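Long-range contact in ADP-ribosylglycohydrolase (PDB 2YZV), which belongs to the all-helical ADP-ribosylglycohydrolase family and carries two magnesium ions side by side in a site lined by aspartates and threonines: residues V28-V39 and R243-D253. Numbering follows the deposited sequence.
With MG (magnesium ion), chain B; MG (magnesium ion), chain C.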
ATOM      1  N   VAL A  28      -1.102  13.490 -10.255  1.00 11.32           N
ATOM      2  CA  VAL A  28       0.135  13.784 -10.972  1.00 12.70           C
ATOM      3  C   VAL A  28       0.868  12.550 -11.469  1.00 11.85           C
ATOM      4  O   VAL A  28       2.070  12.595 -11.722  1.00 11.88           O
ATOM      5  CB  VAL A  28       1.099  14.605 -10.099  1.00 15.10           C
ATOM      6  CG1 VAL A  28       0.527  15.994  -9.861  1.00 17.03           C
ATOM      7  CG2 VAL A  28       1.332  13.892  -8.782  1.00 14.43           C
ATOM      8  N   GLU A  29       0.146  11.445 -11.616  1.00 13.46           N
ATOM      9  CA  GLU A  29       0.763  10.218 -12.099  1.00 15.02           C
ATOM     10  C   GLU A  29       1.386  10.434 -13.475  1.00 14.36           C
ATOM     11  O   GLU A  29       0.755  10.999 -14.368  1.00 16.22           O
ATOM     12  CB  GLU A  29      -0.272   9.091 -12.167  1.00 17.74           C
ATOM     13  CG  GLU A  29       0.214   7.853 -12.910  1.00 22.19           C
ATOM     14  CD  GLU A  29      -0.707   6.662 -12.743  1.00 25.49           C
ATOM     15  OE1 GLU A  29      -1.929   6.867 -12.580  1.00 26.63           O
ATOM     16  OE2 GLU A  29      -0.211   5.515 -12.791  1.00 29.27           O
ATOM     17  N   GLY A  30       2.633   9.998 -13.630  1.00 13.94           N
ATOM     18  CA  GLY A  30       3.320  10.131 -14.905  1.00 14.94           C
ATOM     19  C   GLY A  30       4.050  11.441 -15.145  1.00 15.84           C
ATOM     20  O   GLY A  30       4.729  11.592 -16.163  1.00 17.86           O
ATOM     21  N   LEU A  31       3.921  12.393 -14.226  1.00 14.02           N
ATOM     22  CA  LEU A  31       4.591  13.680 -14.388  1.00 14.37           C
ATOM     23  C   LEU A  31       5.983  13.648 -13.783  1.00 14.90           C
ATOM     24  O   LEU A  31       6.175  13.138 -12.683  1.00 14.52           O
ATOM     25  CB  LEU A  31       3.794  14.799 -13.717  1.00 14.96           C
ATOM     26  CG  LEU A  31       2.345  15.025 -14.153  1.00 15.96           C
ATOM     27  CD1 LEU A  31       1.789  16.231 -13.414  1.00 18.21           C
ATOM     28  CD2 LEU A  31       2.272  15.242 -15.657  1.00 18.12           C
ATOM     29  N   PRO A  32       6.978  14.190 -14.499  1.00 16.05           N
ATOM     30  CA  PRO A  32       8.343  14.195 -13.966  1.00 15.81           C
ATOM     31  C   PRO A  32       8.441  15.138 -12.773  1.00 15.07           C
ATOM     32  O   PRO A  32       7.806  16.197 -12.751  1.00 15.01           O
ATOM     33  CB  PRO A  32       9.176  14.680 -15.149  1.00 15.82           C
ATOM     34  CG  PRO A  32       8.394  14.213 -16.327  1.00 17.54           C
ATOM     35  CD  PRO A  32       6.978  14.550 -15.926  1.00 16.71           C
ATOM     36  N   LYS A  33       9.233  14.752 -11.780  1.00 13.76           N
ATOM     37  CA  LYS A  33       9.410  15.568 -10.586  1.00 14.14           C
ATOM     38  C   LYS A  33       9.868  16.986 -10.927  1.00 14.95           C
ATOM     39  O   LYS A  33      10.655  17.190 -11.850  1.00 16.89           O
ATOM     40  CB  LYS A  33      10.434  14.909  -9.656  1.00 13.54           C
ATOM     41  CG  LYS A  33      10.675  15.655  -8.356  1.00 14.71           C
ATOM     42  CD  LYS A  33      11.725  14.958  -7.499  1.00 17.99           C
ATOM     43  CE  LYS A  33      11.938  15.695  -6.187  1.00 20.27           C
ATOM     44  NZ  LYS A  33      13.025  15.082  -5.369  1.00 19.07           N
ATOM     45  N   GLY A  34       9.353  17.960 -10.182  1.00 16.00           N
ATOM     46  CA  GLY A  34       9.734  19.348 -10.382  1.00 17.27           C
ATOM     47  C   GLY A  34       9.269  20.044 -11.647  1.00 19.23           C
ATOM     48  O   GLY A  34       9.794  21.105 -11.984  1.00 20.01           O
ATOM     49  N   THR A  35       8.297  19.472 -12.349  1.00 18.69           N
ATOM     50  CA  THR A  35       7.798  20.093 -13.574  1.00 20.81           C
ATOM     51  C   THR A  35       6.364  20.581 -13.396  1.00 21.20           C
ATOM     52  O   THR A  35       5.744  21.073 -14.342  1.00 22.92           O
ATOM     53  CB  THR A  35       7.824  19.112 -14.769  1.00 18.92           C
ATOM     54  OG1 THR A  35       6.934  18.021 -14.511  1.00 19.75           O
ATOM     55  CG2 THR A  35       9.229  18.573 -14.996  1.00 18.94           C
ATOM     56  N   PHE A  36       5.841  20.448 -12.181  1.00 20.26           N
ATOM     57  CA  PHE A  36       4.472  20.859 -11.889  1.00 19.81           C
ATOM     58  C   PHE A  36       4.366  21.506 -10.509  1.00 20.73           C
ATOM     59  O   PHE A  36       5.154  21.208  -9.609  1.00 20.10           O
ATOM     60  CB  PHE A  36       3.548  19.641 -11.971  1.00 17.84           C
ATOM     61  CG  PHE A  36       3.944  18.519 -11.050  1.00 17.19           C
ATOM     62  CD1 PHE A  36       3.482  18.482  -9.738  1.00 16.81           C
ATOM     63  CD2 PHE A  36       4.804  17.516 -11.489  1.00 15.62           C
ATOM     64  CE1 PHE A  36       3.872  17.460  -8.873  1.00 18.13           C
ATOM     65  CE2 PHE A  36       5.201  16.490 -10.636  1.00 17.64           C
ATOM     66  CZ  PHE A  36       4.735  16.461  -9.323  1.00 17.94           C
ATOM     67  N   PRO A  37       3.390  22.411 -10.330  1.00 21.22           N
ATOM     68  CA  PRO A  37       3.171  23.108  -9.057  1.00 21.43           C
ATOM     69  C   PRO A  37       2.892  22.125  -7.926  1.00 19.87           C
ATOM     70  O   PRO A  37       2.277  21.083  -8.146  1.00 20.16           O
ATOM     71  CB  PRO A  37       1.967  23.996  -9.355  1.00 22.45           C
ATOM     72  CG  PRO A  37       2.140  24.302 -10.818  1.00 23.26           C
ATOM     73  CD  PRO A  37       2.494  22.944 -11.372  1.00 21.11           C
ATOM     74  N   GLU A  38       3.331  22.460  -6.718  1.00 19.81           N
ATOM     75  CA  GLU A  38       3.117  21.570  -5.585  1.00 19.51           C
ATOM     76  C   GLU A  38       1.664  21.166  -5.405  1.00 19.71           C
ATOM     77  O   GLU A  38       0.772  22.013  -5.306  1.00 20.37           O
ATOM     78  CB  GLU A  38       3.607  22.194  -4.275  1.00 19.46           C
ATOM     79  CG  GLU A  38       3.275  21.319  -3.064  1.00 20.35           C
ATOM     80  CD  GLU A  38       3.648  21.948  -1.737  1.00 23.24           C
ATOM     81  OE1 GLU A  38       3.409  23.160  -1.563  1.00 22.46           O
ATOM     82  OE2 GLU A  38       4.164  21.220  -0.862  1.00 23.75           O
ATOM     83  N   VAL A  39       1.438  19.858  -5.365  1.00 17.97           N
ATOM     84  CA  VAL A  39       0.108  19.310  -5.156  1.00 18.85           C
ATOM     85  C   VAL A  39      -0.124  19.346  -3.650  1.00 18.56           C
ATOM     86  O   VAL A  39       0.709  18.857  -2.881  1.00 18.38           O
ATOM     87  CB  VAL A  39       0.027  17.851  -5.637  1.00 21.05           C
ATOM     88  CG1 VAL A  39      -1.341  17.270  -5.312  1.00 20.84           C
ATOM     89  CG2 VAL A  39       0.293  17.785  -7.125  1.00 21.80           C
ATOM     90  N   ARG A 243       2.441  15.028   1.032  1.00 10.34           N
ATOM     91  CA  ARG A 243       2.776  15.972  -0.030  1.00 10.15           C
ATOM     92  C   ARG A 243       4.171  15.683  -0.577  1.00  9.87           C
ATOM     93  O   ARG A 243       4.404  15.797  -1.777  1.00 10.00           O
ATOM     94  CB  ARG A 243       2.668  17.412   0.479  1.00 13.16           C
ATOM     95  CG  ARG A 243       1.227  17.867   0.594  1.00 15.41           C
ATOM     96  CD  ARG A 243       1.093  19.200   1.295  1.00 20.48           C
ATOM     97  NE  ARG A 243      -0.302  19.625   1.339  1.00 25.47           N
ATOM     98  CZ  ARG A 243      -0.766  20.586   2.131  1.00 28.03           C
ATOM     99  NH1 ARG A 243       0.056  21.221   2.955  1.00 28.42           N
ATOM    100  NH2 ARG A 243      -2.050  20.916   2.091  1.00 28.55           N
ATOM    101  N   LEU A 244       5.102  15.299   0.292  1.00 10.12           N
ATOM    102  CA  LEU A 244       6.445  14.979  -0.176  1.00 10.36           C
ATOM    103  C   LEU A 244       6.378  13.781  -1.114  1.00  9.82           C
ATOM    104  O   LEU A 244       7.006  13.768  -2.171  1.00 11.65           O
ATOM    105  CB  LEU A 244       7.374  14.641   0.995  1.00 10.97           C
ATOM    106  CG  LEU A 244       7.836  15.796   1.882  1.00 12.12           C
ATOM    107  CD1 LEU A 244       8.792  15.252   2.940  1.00 13.16           C
ATOM    108  CD2 LEU A 244       8.526  16.857   1.037  1.00 12.99           C
ATOM    109  N   ALA A 245       5.599  12.779  -0.725  1.00 10.11           N
ATOM    110  CA  ALA A 245       5.478  11.571  -1.528  1.00  9.68           C
ATOM    111  C   ALA A 245       4.882  11.788  -2.911  1.00 10.33           C
ATOM    112  O   ALA A 245       5.462  11.374  -3.915  1.00  9.95           O
ATOM    113  CB  ALA A 245       4.654  10.526  -0.775  1.00  9.48           C
ATOM    114  N   VAL A 246       3.728  12.435  -2.977  1.00 10.42           N
ATOM    115  CA  VAL A 246       3.099  12.615  -4.275  1.00 11.10           C
ATOM    116  C   VAL A 246       3.808  13.604  -5.182  1.00 11.47           C
ATOM    117  O   VAL A 246       3.747  13.468  -6.400  1.00 10.54           O
ATOM    118  CB  VAL A 246       1.602  12.999  -4.144  1.00 12.61           C
ATOM    119  CG1 VAL A 246       0.864  11.916  -3.368  1.00 13.55           C
ATOM    120  CG2 VAL A 246       1.451  14.349  -3.480  1.00 14.06           C
ATOM    121  N   ASN A 247       4.508  14.577  -4.608  1.00 11.07           N
ATOM    122  CA  ASN A 247       5.199  15.546  -5.439  1.00 11.17           C
ATOM    123  C   ASN A 247       6.475  15.028  -6.092  1.00 11.58           C
ATOM    124  O   ASN A 247       7.184  15.774  -6.768  1.00 13.70           O
ATOM    125  CB  ASN A 247       5.432  16.838  -4.655  1.00 12.45           C
ATOM    126  CG  ASN A 247       4.191  17.710  -4.630  1.00 13.80           C
ATOM    127  OD1 ASN A 247       3.812  18.298  -5.651  1.00 13.34           O
ATOM    128  ND2 ASN A 247       3.530  17.775  -3.480  1.00 13.46           N
ATOM    129  N   LEU A 248       6.756  13.742  -5.900  1.00 11.37           N
ATOM    130  CA  LEU A 248       7.905  13.117  -6.544  1.00 12.03           C
ATOM    131  C   LEU A 248       7.463  12.814  -7.970  1.00 12.68           C
ATOM    132  O   LEU A 248       8.280  12.546  -8.846  1.00 12.48           O
ATOM    133  CB  LEU A 248       8.270  11.803  -5.861  1.00 12.60           C
ATOM    134  CG  LEU A 248       8.877  11.868  -4.464  1.00 12.21           C
ATOM    135  CD1 LEU A 248       9.028  10.452  -3.938  1.00 10.84           C
ATOM    136  CD2 LEU A 248      10.224  12.576  -4.503  1.00 12.94           C
ATOM    137  N   GLY A 249       6.152  12.853  -8.189  1.00 12.65           N
ATOM    138  CA  GLY A 249       5.616  12.563  -9.506  1.00 13.17           C
ATOM    139  C   GLY A 249       5.790  11.095  -9.853  1.00 13.65           C
ATOM    140  O   GLY A 249       5.859  10.242  -8.966  1.00 13.44           O
ATOM    141  N   GLY A 250       5.867  10.794 -11.146  1.00 13.83           N
ATOM    142  CA  GLY A 250       6.024   9.412 -11.565  1.00 14.50           C
ATOM    143  C   GLY A 250       4.834   8.570 -11.142  1.00 12.54           C
ATOM    144  O   GLY A 250       3.685   8.959 -11.358  1.00 14.18           O
ATOM    145  N   ASP A 251       5.100   7.421 -10.529  1.00 12.59           N
ATOM    146  CA  ASP A 251       4.035   6.528 -10.079  1.00 13.83           C
ATOM    147  C   ASP A 251       3.564   7.033  -8.720  1.00 12.23           C
ATOM    148  O   ASP A 251       3.582   6.310  -7.722  1.00 11.76           O
ATOM    149  CB  ASP A 251       4.572   5.097  -9.975  1.00 16.12           C
ATOM    150  CG  ASP A 251       3.469   4.057 -10.021  1.00 21.78           C
ATOM    151  OD1 ASP A 251       2.439   4.309 -10.686  1.00 25.38           O
ATOM    152  OD2 ASP A 251       3.637   2.981  -9.414  1.00 24.96           O
ATOM    153  N   ALA A 252       3.125   8.283  -8.707  1.00 10.96           N
ATOM    154  CA  ALA A 252       2.687   8.961  -7.492  1.00 10.34           C
ATOM    155  C   ALA A 252       1.487   8.360  -6.777  1.00 10.55           C
ATOM    156  O   ALA A 252       1.383   8.464  -5.556  1.00 11.90           O
ATOM    157  CB  ALA A 252       2.420  10.428  -7.799  1.00 11.49           C
ATOM    158  N   ASP A 253       0.572   7.753  -7.522  1.00  9.67           N
ATOM    159  CA  ASP A 253      -0.595   7.151  -6.890  1.00 10.32           C
ATOM    160  C   ASP A 253      -0.163   6.005  -5.981  1.00 10.49           C
ATOM    161  O   ASP A 253      -0.668   5.856  -4.870  1.00 11.06           O
ATOM    162  CB  ASP A 253      -1.588   6.629  -7.940  1.00 12.02           C
ATOM    163  CG  ASP A 253      -0.971   5.622  -8.897  1.00 15.72           C
ATOM    164  OD1 ASP A 253      -1.679   4.672  -9.290  1.00 16.93           O
ATOM    165  OD2 ASP A 253       0.205   5.779  -9.276  1.00 15.51           O
TER
HETATM  166 MG    MG B 501       0.537   3.346  -9.859  1.00 18.38          MG
HETATM  167 MG    MG C 502      -2.962   3.176  -9.495  1.00 30.04          MG
HETATM  168  O   HOH W   1       7.720  18.052  -7.915  1.00 15.71           O
HETATM  169  O   HOH W   2       5.600  19.794  -7.368  1.00 16.13           O
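Val28 sets CG2 against Ala252 CB at 3.8 Å, small apolar groups suited to a buried corner, while its CG1 lies over one face of the Phe36 ring, offset toward the rim. The extended side chain of Glu29 runs alongside Asp251 toward the metals; its OE2 stops 3.5 Å from Asp253 OD2, and this gathering of carboxylates is probably eased by the magnesium ions that Asp251 and Asp253 bind. Asp251 OD1 holds magnesium while OD2 accepts from Asn128 ND2. Gly30, whose positive phi suits glycine in the type II turn, gives its N-H to Gly250 O (2.7 Å), and Leu31 O accepts from Gly250 N (2.8 Å). Gly249, also at positive phi, brings its CA to 3.3 Å from Leu31 O, an approach that suits glycine. With CG turned away from the backbone N (chi1 -178°) and the rest extended, Lys33 lies along Leu248 and reaches Pro214 O with NZ. Phe36 presents its edge to Asn247, with CE1 3.3 Å from OD1. Asn247's amide offers acceptor and donor side by side, matching one backbone residue: Val39 N reaches OD1 at 2.9 Å, and ND2 reaches Val39 O at 3.1 Å, both in the carbonyl plane on a lone pair. ND2 also binds Arg243 O, which fixes the amide's rotation. The loop following helix 4-26 thus clasps the turn linking helix 238-246 to helix 252-267, with helix 221-234 packing against Leu244 and Leu248.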